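Local coordinates for HD-GYP domain-containing protein (Bdellovibrio bacteriovorus, PDB 3TM8), which belongs to the HD-GYP family of cyclic-di-GMP phosphodiesterases, binds two iron ions and probably acts as a metal-dependent hydrolase in signalling, at residues A[313-316]-A[317-321]. Residues are numbered along the deposited sequence; the frame is centred on the assembly and turned at random.
Sequences HPLQ and HIQHL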
ATOM      1  N   HIS A 313      21.092  -4.785  -1.837  1.00 11.22           N
ATOM      2  CA  HIS A 313      20.031  -5.794  -1.956  1.00 10.97           C
ATOM      3  C   HIS A 313      20.503  -6.989  -2.759  1.00 10.99           C
ATOM      4  O   HIS A 313      21.355  -6.847  -3.628  1.00 12.10           O
ATOM      5  CB  HIS A 313      18.788  -5.202  -2.615  1.00 11.10           C
ATOM      6  CG  HIS A 313      18.328  -3.934  -1.973  1.00 10.80           C
ATOM      7  ND1 HIS A 313      17.563  -3.914  -0.826  1.00 10.45           N
ATOM      8  CD2 HIS A 313      18.544  -2.640  -2.307  1.00 11.18           C
ATOM      9  CE1 HIS A 313      17.316  -2.660  -0.488  1.00 10.97           C
ATOM     10  NE2 HIS A 313      17.910  -1.868  -1.365  1.00 11.54           N
ATOM     11  N   PRO A 314      19.938  -8.172  -2.486  1.00 10.38           N
ATOM     12  CA  PRO A 314      20.404  -9.344  -3.236  1.00  9.67           C
ATOM     13  C   PRO A 314      20.144  -9.178  -4.727  1.00 10.31           C
ATOM     14  O   PRO A 314      19.041  -8.796  -5.135  1.00  9.25           O
ATOM     15  CB  PRO A 314      19.543 -10.483  -2.682  1.00 11.88           C
ATOM     16  CG  PRO A 314      19.070  -9.990  -1.341  1.00 11.67           C
ATOM     17  CD  PRO A 314      18.866  -8.514  -1.534  1.00 11.03           C
ATOM     18  N   LEU A 315      21.144  -9.485  -5.546  1.00 10.50           N
ATOM     19  CA  LEU A 315      20.982  -9.338  -6.981  1.00  9.56           C
ATOM     20  C   LEU A 315      19.784 -10.147  -7.481  1.00  9.35           C
ATOM     21  O   LEU A 315      19.061  -9.693  -8.363  1.00  9.14           O
ATOM     22  CB  LEU A 315      22.257  -9.736  -7.730  1.00  9.96           C
ATOM     23  CG  LEU A 315      22.203  -9.677  -9.259  1.00 11.21           C
ATOM     24  CD1 LEU A 315      21.917  -8.253  -9.763  1.00 11.81           C
ATOM     25  CD2 LEU A 315      23.483 -10.251  -9.872  1.00 10.65           C
ATOM     26  N   GLN A 316      19.566 -11.338  -6.929  1.00  9.43           N
ATOM     27  CA  GLN A 316      18.423 -12.134  -7.383  1.00  9.35           C
ATOM     28  C   GLN A 316      17.080 -11.420  -7.165  1.00  9.19           C
ATOM     29  O   GLN A 316      16.165 -11.554  -7.979  1.00  9.33           O
ATOM     30  CB  GLN A 316      18.414 -13.556  -6.795  1.00 10.95           C
ATOM     31  CG  GLN A 316      18.271 -13.667  -5.282  1.00 12.29           C
ATOM     32  CD  GLN A 316      19.601 -13.705  -4.560  1.00 12.64           C
ATOM     33  OE1 GLN A 316      20.536 -12.996  -4.921  1.00 12.01           O
ATOM     34  NE2 GLN A 316      19.698 -14.547  -3.542  1.00 15.24           N
ATOM     35  N   HIS A 317      16.958 -10.663  -6.079  1.00  8.27           N
ATOM     36  CA  HIS A 317      15.727  -9.908  -5.861  1.00  8.20           C
ATOM     37  C   HIS A 317      15.576  -8.834  -6.919  1.00  7.86           C
ATOM     38  O   HIS A 317      14.493  -8.643  -7.470  1.00  8.16           O
ATOM     39  CB  HIS A 317      15.723  -9.235  -4.495  1.00  8.16           C
ATOM     40  CG  HIS A 317      15.587 -10.182  -3.348  1.00  8.55           C
ATOM     41  ND1 HIS A 317      15.395  -9.750  -2.053  1.00  9.75           N
ATOM     42  CD2 HIS A 317      15.627 -11.533  -3.293  1.00  9.34           C
ATOM     43  CE1 HIS A 317      15.316 -10.794  -1.249  1.00 10.61           C
ATOM     44  NE2 HIS A 317      15.461 -11.888  -1.976  1.00 10.48           N
ATOM     45  N   ILE A 318      16.662  -8.121  -7.189  1.00  8.78           N
ATOM     46  CA  ILE A 318      16.590  -7.022  -8.140  0.50  9.52           C
ATOM     47  C   ILE A 318      16.280  -7.538  -9.543  1.00  9.07           C
ATOM     48  O   ILE A 318      15.466  -6.954 -10.252  1.00 10.70           O
ATOM     49  CB  ILE A 318      17.861  -6.158  -8.109  0.50 12.05           C
ATOM     50  CG1 ILE A 318      18.010  -5.535  -6.722  0.50 13.22           C
ATOM     51  CG2 ILE A 318      17.799  -5.072  -9.170  0.50 13.90           C
ATOM     52  CD1 ILE A 318      16.708  -4.952  -6.183  0.50 14.73           C
ATOM     53  N   GLN A 319      16.898  -8.648  -9.924  1.00  8.99           N
ATOM     54  CA  GLN A 319      16.614  -9.259 -11.219  1.00  9.77           C
ATOM     55  C   GLN A 319      15.160  -9.724 -11.322  1.00  9.98           C
ATOM     56  O   GLN A 319      14.490  -9.475 -12.325  1.00 10.14           O
ATOM     57  CB  GLN A 319      17.564 -10.431 -11.475  1.00 11.51           C
ATOM     58  CG  GLN A 319      19.025 -10.005 -11.554  1.00 12.81           C
ATOM     59  CD  GLN A 319      19.987 -11.156 -11.780  1.00 14.59           C
ATOM     60  OE1 GLN A 319      20.997 -10.989 -12.454  1.00 16.38           O
ATOM     61  NE2 GLN A 319      19.695 -12.319 -11.199  1.00 15.02           N
ATOM     62  N   HIS A 320      14.667 -10.399 -10.288  1.00  9.44           N
ATOM     63  CA  HIS A 320      13.277 -10.844 -10.298  1.00  9.50           C
ATOM     64  C   HIS A 320      12.324  -9.645 -10.383  1.00  8.61           C
ATOM     65  O   HIS A 320      11.338  -9.687 -11.119  1.00  9.25           O
ATOM     66  CB  HIS A 320      12.947 -11.681  -9.058  1.00 10.58           C
ATOM     67  CG  HIS A 320      13.445 -13.095  -9.112  1.00 11.00           C
ATOM     68  ND1 HIS A 320      13.393 -13.872 -10.251  1.00 13.14           N
ATOM     69  CD2 HIS A 320      13.973 -13.883  -8.146  1.00 11.82           C
ATOM     70  CE1 HIS A 320      13.877 -15.073  -9.987  1.00 13.43           C
ATOM     71  NE2 HIS A 320      14.233 -15.106  -8.716  1.00 12.27           N
ATOM     72  N   LEU A 321      12.600  -8.592  -9.612  1.00  8.11           N
ATOM     73  CA  LEU A 321      11.745  -7.406  -9.605  1.00  8.09           C
ATOM     74  C   LEU A 321      11.760  -6.725 -10.961  1.00  8.21           C
ATOM     75  O   LEU A 321      10.723  -6.273 -11.453  1.00  9.46           O
ATOM     76  CB  LEU A 321      12.148  -6.445  -8.484  1.00  8.43           C
ATOM     77  CG  LEU A 321      11.726  -6.937  -7.095  1.00  8.87           C
ATOM     78  CD1 LEU A 321      12.523  -6.272  -5.975  1.00  9.52           C
ATOM     79  CD2 LEU A 321      10.217  -6.764  -6.875  1.00 10.10           C
TER
HETATM   80  O   HOH W   1      17.111 -13.568 -10.171  1.00 17.77           O
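Gln319 N donates to Leu315 O at 2.9 Å, and the N-H...O angle of 169° marks this as the straightest bond of the first turn. His320 N reaches Gln316 O at 3.0 Å. That oxygen is gripped twice, since a water donates to it at 3.1 Å and accepts from Gln319 NE2, so backbone and side-chain amide are bridged; the same water sits over one face of the His320 ring. Pro314 O takes Ile318 N at 3.2 Å and a weak bond from His317 N, which spans three residues. The three bonds from Ile318, Gln319 and His320 are the i to i+4 bonds that open helix 315-325, with Pro314 as N-cap: its ring nitrogen has no hydrogen to give, but its carbonyl starts the chain of bonds. His313, the loop residue before the N-cap, has its side chain about 7 Å from those of the iron ligands Glu258 and Asn285 of the HD domain. Pro314 CG rests over the centre of the His317 ring, 3.8 Å from the centroid and 13° off its normal, a CH-pi contact. His317 CG lies beside its own backbone N (chi1 -70°), which turns the ring back beneath the proline, while ND1 is hydrogen-bonded to Ser283 OG of helix 276-293. On another side, Gln319 extends beyond CG and crosses Leu315, its OE1 3.7 Å from Leu315 CG. Farther out, Ile318 CD1, in the conformer given, meets His313 CB at 4.1 Å, and the isoleucine also packs on Ala302 and Leu305 of helix 301-308.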